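Local structure of vibralactone Cyclase (Boreostereum vibrans, 6KD0) at residues Lys52-Ser57 with Leu118-Asp123; Glu112-Asp117 with Phe313-Arg318; Phe275-Cys278 with Leu283-Glu286; Thr304-Val309 with Ala323-Glu328. The protein catalyses, as an enzyme of the alpha/beta-hydrolase fold, the cyclization that forms the fused bicyclic beta-lactone of vibralactone. All blocks are in the same frame, centred on the assembly; numbering follows the deposited sequence.

Contact 1. Residues Lys52-Ser57 with Leu118-Asp123; sequences KFLEPS and LRIICD
Leu-54 and Ser-57 meet Ile-120 near the C-terminal part of helix 35-54 and the 3-10 turn after it; this N-terminal helix lies beside helix 115-125 of the alpha/beta-hydrolase fold. Ile-120 points toward the other segment and carries its whole side, with a CA 7.3 Å from the CA of Ser-57. Its CG1 stands beside the backbone N, and chi2 of 162° straightens the branch, so that CD1 is the leading atom. The CD1 methyl of Ile-120 reaches CG of Leu-54 at 3.9 Å, the two side chains meeting at a slant. Farther back, CG1 of Ile-120 lies 3.7 Å from the carbonyl O of Ser-57, and CB of Ser-57 is 4.2 Å from Ile-120 CD1. The 3-10 turn is closed by a bond from Ser-57 N to Leu-54 O of 2.8 Å, which brings both partners to the same methyl. A small serine suits this outer, exposed edge, while a branched leucine suits the buried side; Leu-54 lies away from the usual leucine rotamers, perhaps at some cost in strain. The contact is largely apolar, one carbonyl oxygen set against the isoleucine branch; dispersion and burial hold it, with no directional bond between the segments.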
loop_
_atom_site.group_PDB
_atom_site.type_symbol
_atom_site.label_atom_id
_atom_site.label_comp_id
_atom_site.label_asym_id
_atom_site.label_seq_id
_atom_site.Cartn_x
_atom_site.Cartn_y
_atom_site.Cartn_z
ATOM N N LYS A 52 8.925 -13.195 -13.074
ATOM C CA LYS A 52 9.454 -14.519 -13.378
ATOM C C LYS A 52 9.116 -15.503 -12.268
ATOM O O LYS A 52 8.755 -16.657 -12.538
ATOM C CB LYS A 52 10.961 -14.446 -13.607
ATOM C CG LYS A 52 11.628 -15.792 -13.819
ATOM C CD LYS A 52 13.105 -15.581 -14.168
ATOM C CE LYS A 52 13.847 -16.899 -14.207
ATOM N NZ LYS A 52 15.290 -16.756 -14.589
ATOM N N PHE A 53 9.195 -15.065 -11.008
ATOM C CA PHE A 53 8.866 -15.993 -9.925
ATOM C C PHE A 53 7.371 -16.301 -9.881
ATOM O O PHE A 53 6.965 -17.435 -9.580
ATOM C CB PHE A 53 9.323 -15.451 -8.570
ATOM C CG PHE A 53 8.861 -16.300 -7.404
ATOM C CD1 PHE A 53 9.567 -17.439 -7.045
ATOM C CD2 PHE A 53 7.700 -15.987 -6.701
ATOM C CE1 PHE A 53 9.139 -18.234 -5.991
ATOM C CE2 PHE A 53 7.274 -16.787 -5.653
ATOM C CZ PHE A 53 8.004 -17.912 -5.302
ATOM N N LEU A 54 6.537 -15.302 -10.141
ATOM C CA LEU A 54 5.095 -15.471 -9.994
ATOM C C LEU A 54 4.448 -16.150 -11.193
ATOM O O LEU A 54 3.330 -16.660 -11.058
ATOM C CB LEU A 54 4.427 -14.116 -9.791
ATOM C CG LEU A 54 3.856 -13.679 -8.444
ATOM C CD1 LEU A 54 4.381 -14.461 -7.275
ATOM C CD2 LEU A 54 4.073 -12.164 -8.275
ATOM N N GLU A 55 5.116 -16.149 -12.353
ATOM C CA GLU A 55 4.548 -16.692 -13.589
ATOM C C GLU A 55 3.887 -18.057 -13.430
ATOM O O GLU A 55 2.756 -18.221 -13.916
ATOM C CB GLU A 55 5.654 -16.737 -14.654
ATOM C CG GLU A 55 5.224 -17.291 -15.993
ATOM C CD GLU A 55 4.512 -16.262 -16.842
ATOM O OE1 GLU A 55 3.482 -16.611 -17.458
ATOM O OE2 GLU A 55 4.989 -15.106 -16.903
ATOM N N PRO A 56 4.493 -19.056 -12.770
ATOM C CA PRO A 56 3.817 -20.360 -12.637
ATOM C C PRO A 56 2.602 -20.348 -11.733
ATOM O O PRO A 56 1.852 -21.324 -11.750
ATOM C CB PRO A 56 4.899 -21.280 -12.055
ATOM C CG PRO A 56 6.176 -20.540 -12.141
ATOM C CD PRO A 56 5.861 -19.095 -12.218
ATOM N N SER A 57 2.394 -19.307 -10.931
ATOM C CA SER A 57 1.229 -19.193 -10.072
ATOM C C SER A 57 0.097 -18.399 -10.712
ATOM O O SER A 57 -0.969 -18.290 -10.108
ATOM C CB SER A 57 1.610 -18.546 -8.741
ATOM O OG SER A 57 2.634 -19.280 -8.106
ATOM N N LEU A 118 -2.112 -9.020 -8.613
ATOM C CA LEU A 118 -3.545 -8.738 -8.675
ATOM C C LEU A 118 -4.263 -9.714 -9.611
ATOM O O LEU A 118 -5.408 -10.096 -9.325
ATOM C CB LEU A 118 -3.794 -7.285 -9.094
ATOM C CG LEU A 118 -3.375 -6.241 -8.038
ATOM C CD1 LEU A 118 -3.590 -4.815 -8.535
ATOM C CD2 LEU A 118 -4.113 -6.446 -6.703
ATOM N N ARG A 119 -3.604 -10.162 -10.694
ATOM C CA ARG A 119 -4.183 -11.237 -11.496
ATOM C C ARG A 119 -4.469 -12.432 -10.606
ATOM O O ARG A 119 -5.547 -13.040 -10.676
ATOM C CB ARG A 119 -3.247 -11.648 -12.632
ATOM C CG ARG A 119 -3.095 -10.652 -13.743
ATOM C CD ARG A 119 -1.976 -11.103 -14.660
ATOM N NE ARG A 119 -1.459 -10.026 -15.492
ATOM C CZ ARG A 119 -1.366 -10.084 -16.817
ATOM N NH1 ARG A 119 -1.763 -11.174 -17.477
ATOM N NH2 ARG A 119 -0.866 -9.064 -17.476
ATOM N N ILE A 120 -3.515 -12.757 -9.728
ATOM C CA ILE A 120 -3.704 -13.899 -8.848
ATOM C C ILE A 120 -4.849 -13.625 -7.884
ATOM O O ILE A 120 -5.783 -14.438 -7.756
ATOM C CB ILE A 120 -2.380 -14.210 -8.129
ATOM C CG1 ILE A 120 -1.364 -14.680 -9.176
ATOM C CG2 ILE A 120 -2.588 -15.229 -7.016
ATOM C CD1 ILE A 120 0.056 -14.616 -8.736
ATOM N N ILE A 121 -4.859 -12.424 -7.290
ATOM C CA ILE A 121 -5.780 -12.150 -6.193
ATOM C C ILE A 121 -7.205 -12.107 -6.709
ATOM O O ILE A 121 -8.125 -12.646 -6.079
ATOM C CB ILE A 121 -5.396 -10.841 -5.467
ATOM C CG1 ILE A 121 -4.221 -11.087 -4.511
ATOM C CG2 ILE A 121 -6.609 -10.262 -4.725
ATOM C CD1 ILE A 121 -3.602 -9.828 -3.945
ATOM N N CYS A 122 -7.408 -11.499 -7.881
ATOM C CA CYS A 122 -8.759 -11.401 -8.420
ATOM C C CYS A 122 -9.345 -12.787 -8.652
ATOM O O CYS A 122 -10.530 -13.009 -8.388
ATOM C CB CYS A 122 -8.769 -10.545 -9.689
ATOM S SG CYS A 122 -8.647 -11.370 -11.294
ATOM N N ASP A 123 -8.509 -13.756 -9.043
ATOM C CA ASP A 123 -9.010 -15.119 -9.206
ATOM C C ASP A 123 -9.183 -15.800 -7.855
ATOM O O ASP A 123 -10.188 -16.489 -7.626
ATOM C CB ASP A 123 -8.054 -15.901 -10.109
ATOM C CG ASP A 123 -8.375 -17.379 -10.189
ATOM O OD1 ASP A 123 -9.438 -17.725 -10.743
ATOM O OD2 ASP A 123 -7.543 -18.186 -9.714
#

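Contact 2. Residues Glu112-Asp117 with Phe313-Arg318; sequences EMDDYD and FHMLFR
Met-113 and Met-315 are the closest residues along the backbones, their CA atoms 8.8 Å apart, so side chains must bridge the gap. Residues 112-117 form a turn that runs into helix 115-125, with Asp-114 at the N-cap position but making no capping bond. Residues 313-318 form a short helix that the chain leaves at Phe-317, which places Arg-318 facing the first segment.

A buried salt bridge dominates. Arg-318 meets Asp-117 end-on: NH1 binds OD1 at 3.0 Å, nearly straight at 170° and on the syn lone pair, while NH2 binds OD2 at 2.8 Å, also from the syn side but somewhat out of the carboxylate plane. Guanidinium and carboxylate lie only 8° from coplanar. The arginine chain, bent at chi2 and chi3, turns its NE back to the carbonyl O of His-314 (2.8 Å), which it approaches from above the carbonyl plane. Three bonds thus fix the guanidinium's rotation, and the two charges probably offset each other in this buried place. Alongside, the flexible thioether of Met-315 folds so that its CE methyl sits 3.6 Å from Asp-114 OD1 and 3.7 Å from Met-113 O, crossing Asp-114 at about a right angle.

Gln-327 of helix 321-338 touches both partners of the salt bridge; on helix 35-54, Leu-54 packs on Asp-117 and Phe-53 on Arg-318. Gln-176 of strand 171-176 touches both Asp-114 and Met-315.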
loop_
_atom_site.group_PDB
_atom_site.type_symbol
_atom_site.label_atom_id
_atom_site.label_comp_id
_atom_site.label_asym_id
_atom_site.label_seq_id
_atom_site.Cartn_x
_atom_site.Cartn_y
_atom_site.Cartn_z
ATOM N N GLU A 112 2.456 -1.954 -13.165
ATOM C CA GLU A 112 3.272 -3.138 -13.444
ATOM C C GLU A 112 3.754 -3.803 -12.166
ATOM O O GLU A 112 3.795 -5.042 -12.087
ATOM C CB GLU A 112 4.463 -2.770 -14.319
ATOM C CG GLU A 112 4.083 -2.429 -15.732
ATOM C CD GLU A 112 5.262 -1.920 -16.522
ATOM O OE1 GLU A 112 6.206 -2.708 -16.719
ATOM O OE2 GLU A 112 5.253 -0.733 -16.917
ATOM N N MET A 113 4.018 -2.994 -11.131
ATOM C CA MET A 113 4.532 -3.499 -9.863
ATOM C C MET A 113 3.698 -4.648 -9.320
ATOM O O MET A 113 4.241 -5.652 -8.839
ATOM C CB MET A 113 4.569 -2.374 -8.842
ATOM C CG MET A 113 5.676 -1.371 -9.114
ATOM S SD MET A 113 5.435 0.054 -8.048
ATOM C CE MET A 113 7.129 0.563 -7.767
ATOM N N ASP A 114 2.377 -4.516 -9.369
ATOM C CA ASP A 114 1.553 -5.505 -8.688
ATOM C C ASP A 114 0.698 -6.267 -9.675
ATOM O O ASP A 114 -0.204 -7.015 -9.261
ATOM C CB ASP A 114 0.700 -4.837 -7.605
ATOM C CG ASP A 114 1.543 -4.003 -6.659
ATOM O OD1 ASP A 114 2.313 -4.600 -5.867
ATOM O OD2 ASP A 114 1.466 -2.754 -6.725
ATOM N N ASP A 115 0.993 -6.125 -10.969
ATOM C CA ASP A 115 0.105 -6.683 -11.985
ATOM C C ASP A 115 -0.128 -8.182 -11.773
ATOM O O ASP A 115 -1.276 -8.638 -11.656
ATOM C CB ASP A 115 0.693 -6.397 -13.366
ATOM C CG ASP A 115 -0.274 -6.684 -14.486
ATOM O OD1 ASP A 115 -1.331 -6.022 -14.562
ATOM O OD2 ASP A 115 0.042 -7.562 -15.309
ATOM N N TYR A 116 0.946 -8.965 -11.684
ATOM C CA TYR A 116 0.768 -10.404 -11.495
ATOM C C TYR A 116 0.072 -10.701 -10.176
ATOM O O TYR A 116 -0.860 -11.519 -10.134
ATOM C CB TYR A 116 2.110 -11.132 -11.579
ATOM C CG TYR A 116 2.602 -11.326 -13.004
ATOM C CD1 TYR A 116 2.131 -10.526 -14.045
ATOM C CD2 TYR A 116 3.548 -12.291 -13.302
ATOM C CE1 TYR A 116 2.585 -10.694 -15.349
ATOM C CE2 TYR A 116 4.002 -12.475 -14.596
ATOM C CZ TYR A 116 3.522 -11.677 -15.612
ATOM O OH TYR A 116 3.984 -11.859 -16.883
ATOM N N ASP A 117 0.458 -10.001 -9.099
ATOM C CA ASP A 117 -0.172 -10.280 -7.813
ATOM C C ASP A 117 -1.679 -10.078 -7.913
ATOM O O ASP A 117 -2.455 -10.909 -7.429
ATOM C CB ASP A 117 0.415 -9.385 -6.722
ATOM C CG ASP A 117 1.669 -9.973 -6.082
ATOM O OD1 ASP A 117 1.689 -11.187 -5.817
ATOM O OD2 ASP A 117 2.640 -9.221 -5.844
ATOM N N PHE A 313 10.617 -6.261 1.755
ATOM C CA PHE A 313 11.436 -7.437 1.476
ATOM C C PHE A 313 10.679 -8.462 0.644
ATOM O O PHE A 313 11.302 -9.235 -0.088
ATOM C CB PHE A 313 11.911 -8.082 2.773
ATOM C CG PHE A 313 10.911 -9.040 3.353
ATOM C CD1 PHE A 313 9.836 -8.571 4.093
ATOM C CD2 PHE A 313 11.031 -10.404 3.132
ATOM C CE1 PHE A 313 8.899 -9.458 4.618
ATOM C CE2 PHE A 313 10.098 -11.286 3.645
ATOM C CZ PHE A 313 9.034 -10.812 4.387
ATOM N N HIS A 314 9.338 -8.496 0.743
ATOM C CA HIS A 314 8.582 -9.483 -0.018
ATOM C C HIS A 314 8.473 -9.138 -1.495
ATOM O O HIS A 314 8.176 -10.025 -2.294
ATOM C CB HIS A 314 7.192 -9.703 0.606
ATOM C CG HIS A 314 6.138 -8.731 0.174
ATOM N ND1 HIS A 314 6.140 -7.406 0.552
ATOM C CD2 HIS A 314 5.010 -8.911 -0.553
ATOM C CE1 HIS A 314 5.076 -6.807 0.053
ATOM N NE2 HIS A 314 4.374 -7.696 -0.624
ATOM N N MET A 315 8.716 -7.886 -1.884
ATOM C CA MET A 315 8.715 -7.505 -3.293
ATOM C C MET A 315 10.058 -7.747 -3.946
ATOM O O MET A 315 10.130 -7.984 -5.158
ATOM C CB MET A 315 8.363 -6.024 -3.456
ATOM C CG MET A 315 6.980 -5.649 -2.946
ATOM S SD MET A 315 5.637 -6.462 -3.830
ATOM C CE MET A 315 5.755 -5.637 -5.419
ATOM N N LEU A 316 11.120 -7.690 -3.166
ATOM C CA LEU A 316 12.452 -7.913 -3.695
ATOM C C LEU A 316 12.934 -9.343 -3.518
ATOM O O LEU A 316 13.849 -9.759 -4.235
ATOM C CB LEU A 316 13.438 -6.952 -3.032
ATOM C CG LEU A 316 13.524 -5.598 -3.742
ATOM C CD1 LEU A 316 12.290 -4.700 -3.451
ATOM C CD2 LEU A 316 14.806 -4.898 -3.391
ATOM N N PHE A 317 12.343 -10.108 -2.601
ATOM C CA PHE A 317 12.814 -11.460 -2.315
ATOM C C PHE A 317 11.639 -12.423 -2.225
ATOM O O PHE A 317 11.555 -13.235 -1.310
ATOM C CB PHE A 317 13.627 -11.471 -1.024
ATOM C CG PHE A 317 14.770 -10.497 -1.026
ATOM C CD1 PHE A 317 15.944 -10.799 -1.685
ATOM C CD2 PHE A 317 14.661 -9.267 -0.391
ATOM C CE1 PHE A 317 17.006 -9.904 -1.707
ATOM C CE2 PHE A 317 15.721 -8.360 -0.403
ATOM C CZ PHE A 317 16.895 -8.678 -1.066
ATOM N N ARG A 318 10.709 -12.350 -3.183
ATOM C CA ARG A 318 9.485 -13.142 -3.083
ATOM C C ARG A 318 9.761 -14.641 -3.007
ATOM O O ARG A 318 8.932 -15.388 -2.476
ATOM C CB ARG A 318 8.554 -12.841 -4.266
ATOM C CG ARG A 318 7.159 -13.497 -4.149
ATOM C CD ARG A 318 6.410 -12.967 -2.915
ATOM N NE ARG A 318 6.038 -11.573 -3.169
ATOM C CZ ARG A 318 4.918 -11.202 -3.785
ATOM N NH1 ARG A 318 4.028 -12.119 -4.163
ATOM N NH2 ARG A 318 4.678 -9.912 -4.024
#

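Contact 3. Residues Phe275-Cys278 with Leu283-Glu286; sequences FMSC and LRDE
Ser-277 and Arg-284 face each other across the turn from strand 273-278 into helix 284-296, hydroxyl against aliphatic chain. The serine OG is trans to the backbone N (chi1 -172°), pointing across to CG of Arg-284 at 3.6 Å. The same CG lies 3.7 Å from the carbonyl O of Cys-278, and CB of Arg-284 is 3.8 Å from that oxygen, so the methylene part of the arginine lies against the strand's end. A small serine allows this close approach. About the CG-CD bond the chain bends (chi3 71°) and carries the guanidinium to Asp-285, which it grips side-on. NE reaches OD1 at 2.9 Å, in the guanidinium plane but from 47° above the carboxylate plane; NH2 meets OD2 at 3.2 Å, tilted from both planes. Neighbours on the helix thus probably balance each other's charge in a buried place, while Glu-230 gives NH2 a second acidic partner and NH1 binds the carbonyl O of Gly-279. The unit is a beta-alpha-beta crossover: helix 284-296 leads on to strand 301-307, parallel to 273-278, whose Met-305 touches both Ser-277 and Arg-284, while helix 227-230 lies against Arg-284 and Glu-286.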
loop_
_atom_site.group_PDB
_atom_site.type_symbol
_atom_site.label_atom_id
_atom_site.label_comp_id
_atom_site.label_asym_id
_atom_site.label_seq_id
_atom_site.Cartn_x
_atom_site.Cartn_y
_atom_site.Cartn_z
ATOM N N PHE A 275 -3.277 -4.009 9.164
ATOM C CA PHE A 275 -2.009 -3.303 9.095
ATOM C C PHE A 275 -0.872 -4.313 9.111
ATOM O O PHE A 275 -0.848 -5.215 9.958
ATOM C CB PHE A 275 -1.887 -2.333 10.274
ATOM C CG PHE A 275 -0.872 -1.261 10.073
ATOM C CD1 PHE A 275 0.478 -1.540 10.193
ATOM C CD2 PHE A 275 -1.271 0.039 9.766
ATOM C CE1 PHE A 275 1.426 -0.542 10.002
ATOM C CE2 PHE A 275 -0.322 1.038 9.579
ATOM C CZ PHE A 275 1.016 0.740 9.698
ATOM N N MET A 276 0.056 -4.183 8.168
ATOM C CA MET A 276 1.184 -5.098 8.071
ATOM C C MET A 276 2.467 -4.301 8.220
ATOM O O MET A 276 2.656 -3.304 7.524
ATOM C CB MET A 276 1.167 -5.844 6.738
ATOM C CG MET A 276 -0.142 -6.524 6.483
ATOM S SD MET A 276 -0.113 -7.465 4.963
ATOM C CE MET A 276 0.866 -8.878 5.475
ATOM N N SER A 277 3.348 -4.751 9.105
ATOM C CA SER A 277 4.554 -4.019 9.453
ATOM C C SER A 277 5.779 -4.901 9.273
ATOM O O SER A 277 5.731 -6.109 9.523
ATOM C CB SER A 277 4.488 -3.516 10.897
ATOM O OG SER A 277 5.572 -2.634 11.203
ATOM N N CYS A 278 6.878 -4.290 8.843
ATOM C CA CYS A 278 8.179 -4.946 8.814
ATOM C C CYS A 278 9.011 -4.417 9.973
ATOM O O CYS A 278 9.034 -3.205 10.230
ATOM C CB CYS A 278 8.895 -4.706 7.483
ATOM S SG CYS A 278 8.080 -5.527 6.102
ATOM N N LEU A 283 10.579 3.362 9.013
ATOM C CA LEU A 283 9.176 3.783 9.028
ATOM C C LEU A 283 8.304 2.942 9.953
ATOM O O LEU A 283 7.083 3.145 9.985
ATOM C CB LEU A 283 8.595 3.708 7.607
ATOM C CG LEU A 283 9.154 4.645 6.547
ATOM C CD1 LEU A 283 8.365 4.512 5.220
ATOM C CD2 LEU A 283 9.158 6.086 7.027
ATOM N N ARG A 284 8.885 1.988 10.689
ATOM C CA ARG A 284 8.065 1.070 11.472
ATOM C C ARG A 284 7.229 1.809 12.509
ATOM O O ARG A 284 6.014 1.597 12.612
ATOM C CB ARG A 284 8.948 0.019 12.150
ATOM C CG ARG A 284 8.176 -0.961 13.032
ATOM C CD ARG A 284 9.135 -1.729 13.966
ATOM N NE ARG A 284 9.674 -0.872 15.025
ATOM C CZ ARG A 284 10.934 -0.886 15.454
ATOM N NH1 ARG A 284 11.828 -1.703 14.908
ATOM N NH2 ARG A 284 11.304 -0.076 16.438
ATOM N N ASP A 285 7.861 2.681 13.290
ATOM C CA ASP A 285 7.181 3.202 14.472
ATOM C C ASP A 285 6.111 4.242 14.131
ATOM O O ASP A 285 5.088 4.299 14.821
ATOM C CB ASP A 285 8.207 3.736 15.469
ATOM C CG ASP A 285 8.935 2.610 16.211
ATOM O OD1 ASP A 285 8.431 1.462 16.220
ATOM O OD2 ASP A 285 10.020 2.859 16.756
ATOM N N GLU A 286 6.277 5.042 13.072
ATOM C CA GLU A 286 5.175 5.938 12.720
ATOM C C GLU A 286 3.968 5.156 12.217
ATOM O O GLU A 286 2.823 5.586 12.412
ATOM C CB GLU A 286 5.621 6.989 11.703
ATOM C CG GLU A 286 6.013 6.459 10.334
ATOM C CD GLU A 286 6.683 7.542 9.504
ATOM O OE1 GLU A 286 6.051 8.065 8.552
ATOM O OE2 GLU A 286 7.832 7.896 9.832
#

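Contact 4. Residues Thr304-Val309 with Ala323-Glu328; sequences TMYPGV and AQKFQE
Tyr-306 and Phe-326 form an aromatic edge-to-face pair, with the phenylalanine giving the edge. CD2 of Phe-326 stands 3.5 Å above the tyrosine ring plane, over its centre; the ring centroids are 4.8 Å apart and the planes make 55°, a tilted version of the T-shape. The C-H edge of Phe-326 can thus meet the pi cloud of Tyr-306. In Phe-326, chi1 of -168° swings the ring from the helix toward the strand. This ring also meets His-314 and touches Met-276 and Cys-278.

Van der Waals packing completes the pair at the phenol end. OH of Tyr-306 rests 3.3 Å from CA of Phe-326 and 4.0 Å from CG of Lys-325, whose aliphatic stem packs there while its amine suits an exposed position. The contact joins strand 301-307, at one edge of the central sheet of the alpha/beta-hydrolase fold, to helix 321-338, which packs on that sheet. Between them the chain passes through His-311, probably the histidine of a Ser-His-Asp triad.

Among polar interactions, the tyrosine OH makes a weak hydrogen bond with OE2 of Glu-329, and OE1 of the same carboxylate bonds to OG1 of Thr-304, tying the strand to the helix twice. In the backbone, Tyr-306 to Val-309 is a type II turn, and Gly-308 suits its third position because phi there is positive (71°).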
loop_
_atom_site.group_PDB
_atom_site.type_symbol
_atom_site.label_atom_id
_atom_site.label_comp_id
_atom_site.label_asym_id
_atom_site.label_seq_id
_atom_site.Cartn_x
_atom_site.Cartn_y
_atom_site.Cartn_z
ATOM N N THR A 304 -0.166 -7.144 12.012
ATOM C CA THR A 304 0.742 -8.267 11.811
ATOM C C THR A 304 2.142 -7.711 11.690
ATOM O O THR A 304 2.383 -6.856 10.831
ATOM C CB THR A 304 0.411 -9.067 10.552
ATOM O OG1 THR A 304 -0.945 -9.513 10.612
ATOM C CG2 THR A 304 1.341 -10.260 10.464
ATOM N N MET A 305 3.059 -8.204 12.523
ATOM C CA MET A 305 4.446 -7.756 12.528
ATOM C C MET A 305 5.367 -8.853 11.992
ATOM O O MET A 305 5.281 -10.012 12.421
ATOM C CB MET A 305 4.868 -7.338 13.944
ATOM C CG MET A 305 6.365 -7.067 14.089
ATOM S SD MET A 305 6.960 -5.623 13.146
ATOM C CE MET A 305 6.110 -4.271 13.988
ATOM N N TYR A 306 6.246 -8.494 11.053
ATOM C CA TYR A 306 7.291 -9.384 10.554
ATOM C C TYR A 306 8.635 -8.935 11.108
ATOM O O TYR A 306 9.291 -8.051 10.534
ATOM C CB TYR A 306 7.308 -9.411 9.022
ATOM C CG TYR A 306 6.227 -10.302 8.466
ATOM C CD1 TYR A 306 4.891 -9.930 8.531
ATOM C CD2 TYR A 306 6.541 -11.542 7.915
ATOM C CE1 TYR A 306 3.903 -10.757 8.046
ATOM C CE2 TYR A 306 5.552 -12.378 7.422
ATOM C CZ TYR A 306 4.241 -11.977 7.486
ATOM O OH TYR A 306 3.246 -12.802 7.006
ATOM N N PRO A 307 9.088 -9.500 12.230
ATOM C CA PRO A 307 10.364 -9.060 12.805
ATOM C C PRO A 307 11.548 -9.471 11.944
ATOM O O PRO A 307 11.512 -10.468 11.220
ATOM C CB PRO A 307 10.412 -9.748 14.177
ATOM C CG PRO A 307 9.329 -10.756 14.193
ATOM C CD PRO A 307 8.376 -10.479 13.072
ATOM N N GLY A 308 12.605 -8.669 12.026
ATOM C CA GLY A 308 13.877 -9.002 11.409
ATOM C C GLY A 308 13.923 -8.947 9.896
ATOM O O GLY A 308 14.890 -9.448 9.304
ATOM N N VAL A 309 12.917 -8.371 9.244
ATOM C CA VAL A 309 12.989 -8.207 7.792
ATOM C C VAL A 309 12.734 -6.753 7.411
ATOM O O VAL A 309 12.011 -6.031 8.121
ATOM C CB VAL A 309 12.019 -9.151 7.066
ATOM C CG1 VAL A 309 12.593 -10.559 7.083
ATOM C CG2 VAL A 309 10.662 -9.123 7.713
ATOM N N ALA A 323 8.668 -14.442 2.553
ATOM C CA ALA A 323 8.024 -13.480 1.660
ATOM C C ALA A 323 6.721 -14.037 1.104
ATOM O O ALA A 323 5.718 -13.318 0.985
ATOM C CB ALA A 323 8.983 -13.105 0.531
ATOM N N GLN A 324 6.717 -15.322 0.744
ATOM C CA GLN A 324 5.478 -15.937 0.297
ATOM C C GLN A 324 4.447 -15.911 1.411
ATOM O O GLN A 324 3.256 -15.695 1.159
ATOM C CB GLN A 324 5.747 -17.364 -0.180
ATOM C CG GLN A 324 6.376 -17.382 -1.560
ATOM C CD GLN A 324 7.116 -18.668 -1.848
ATOM O OE1 GLN A 324 8.347 -18.711 -1.868
ATOM N NE2 GLN A 324 6.367 -19.725 -2.060
ATOM N N LYS A 325 4.890 -16.085 2.657
ATOM C CA LYS A 325 3.934 -16.047 3.760
ATOM C C LYS A 325 3.372 -14.642 3.925
ATOM O O LYS A 325 2.177 -14.469 4.197
ATOM C CB LYS A 325 4.593 -16.532 5.049
ATOM C CG LYS A 325 3.609 -16.716 6.188
ATOM C CD LYS A 325 4.244 -17.421 7.381
ATOM C CE LYS A 325 3.324 -17.400 8.607
ATOM N NZ LYS A 325 3.940 -16.636 9.738
ATOM N N PHE A 326 4.227 -13.631 3.757
ATOM C CA PHE A 326 3.767 -12.244 3.774
ATOM C C PHE A 326 2.674 -12.008 2.729
ATOM O O PHE A 326 1.642 -11.387 3.015
ATOM C CB PHE A 326 4.961 -11.303 3.551
ATOM C CG PHE A 326 4.660 -9.839 3.836
ATOM C CD1 PHE A 326 3.974 -9.054 2.914
ATOM C CD2 PHE A 326 5.077 -9.253 5.022
ATOM C CE1 PHE A 326 3.696 -7.696 3.183
ATOM C CE2 PHE A 326 4.813 -7.907 5.296
ATOM C CZ PHE A 326 4.125 -7.137 4.376
ATOM N N GLN A 327 2.874 -12.504 1.508
ATOM C CA GLN A 327 1.826 -12.303 0.501
ATOM C C GLN A 327 0.566 -13.097 0.842
ATOM O O GLN A 327 -0.559 -12.601 0.656
ATOM C CB GLN A 327 2.317 -12.653 -0.900
ATOM C CG GLN A 327 1.292 -12.311 -1.986
ATOM C CD GLN A 327 1.001 -10.811 -2.097
ATOM O OE1 GLN A 327 1.741 -9.972 -1.573
ATOM N NE2 GLN A 327 -0.067 -10.474 -2.799
ATOM N N GLU A 328 0.732 -14.316 1.372
ATOM C CA GLU A 328 -0.420 -15.122 1.776
ATOM C C GLU A 328 -1.214 -14.435 2.878
ATOM O O GLU A 328 -2.448 -14.450 2.865
ATOM C CB GLU A 328 0.034 -16.506 2.243
ATOM C CG GLU A 328 0.545 -17.413 1.129
ATOM C CD GLU A 328 1.296 -18.631 1.675
ATOM O OE1 GLU A 328 1.191 -18.894 2.896
ATOM O OE2 GLU A 328 1.990 -19.318 0.889
#

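How the contacts relate
Contacts 1 and 2 share helix 115-125, with centres 10 Å apart: Leu-54 CD1 comes to 3.9 Å from Arg-318 NH1. Helix 313-316 of contact 2 is followed in the chain, after a short loop, by helix 321-338 of contact 4; the centres of these contacts are 13 Å apart, and Phe-317 O packs 3.2 Å from Ala-323 CB. Contacts 3 and 4 adjoin in the sheet, where Ser-277 N and Thr-304 O lie 2.9 Å apart, probably hydrogen-bonded. Contacts 1 and 3 are the most distant pair, about 26 Å between centres. The probable Ser-177, His-311 and Asp-281 triad lies near contacts 2 and 3: Cys-278 touches its residues, and Met-315 comes close without touching them.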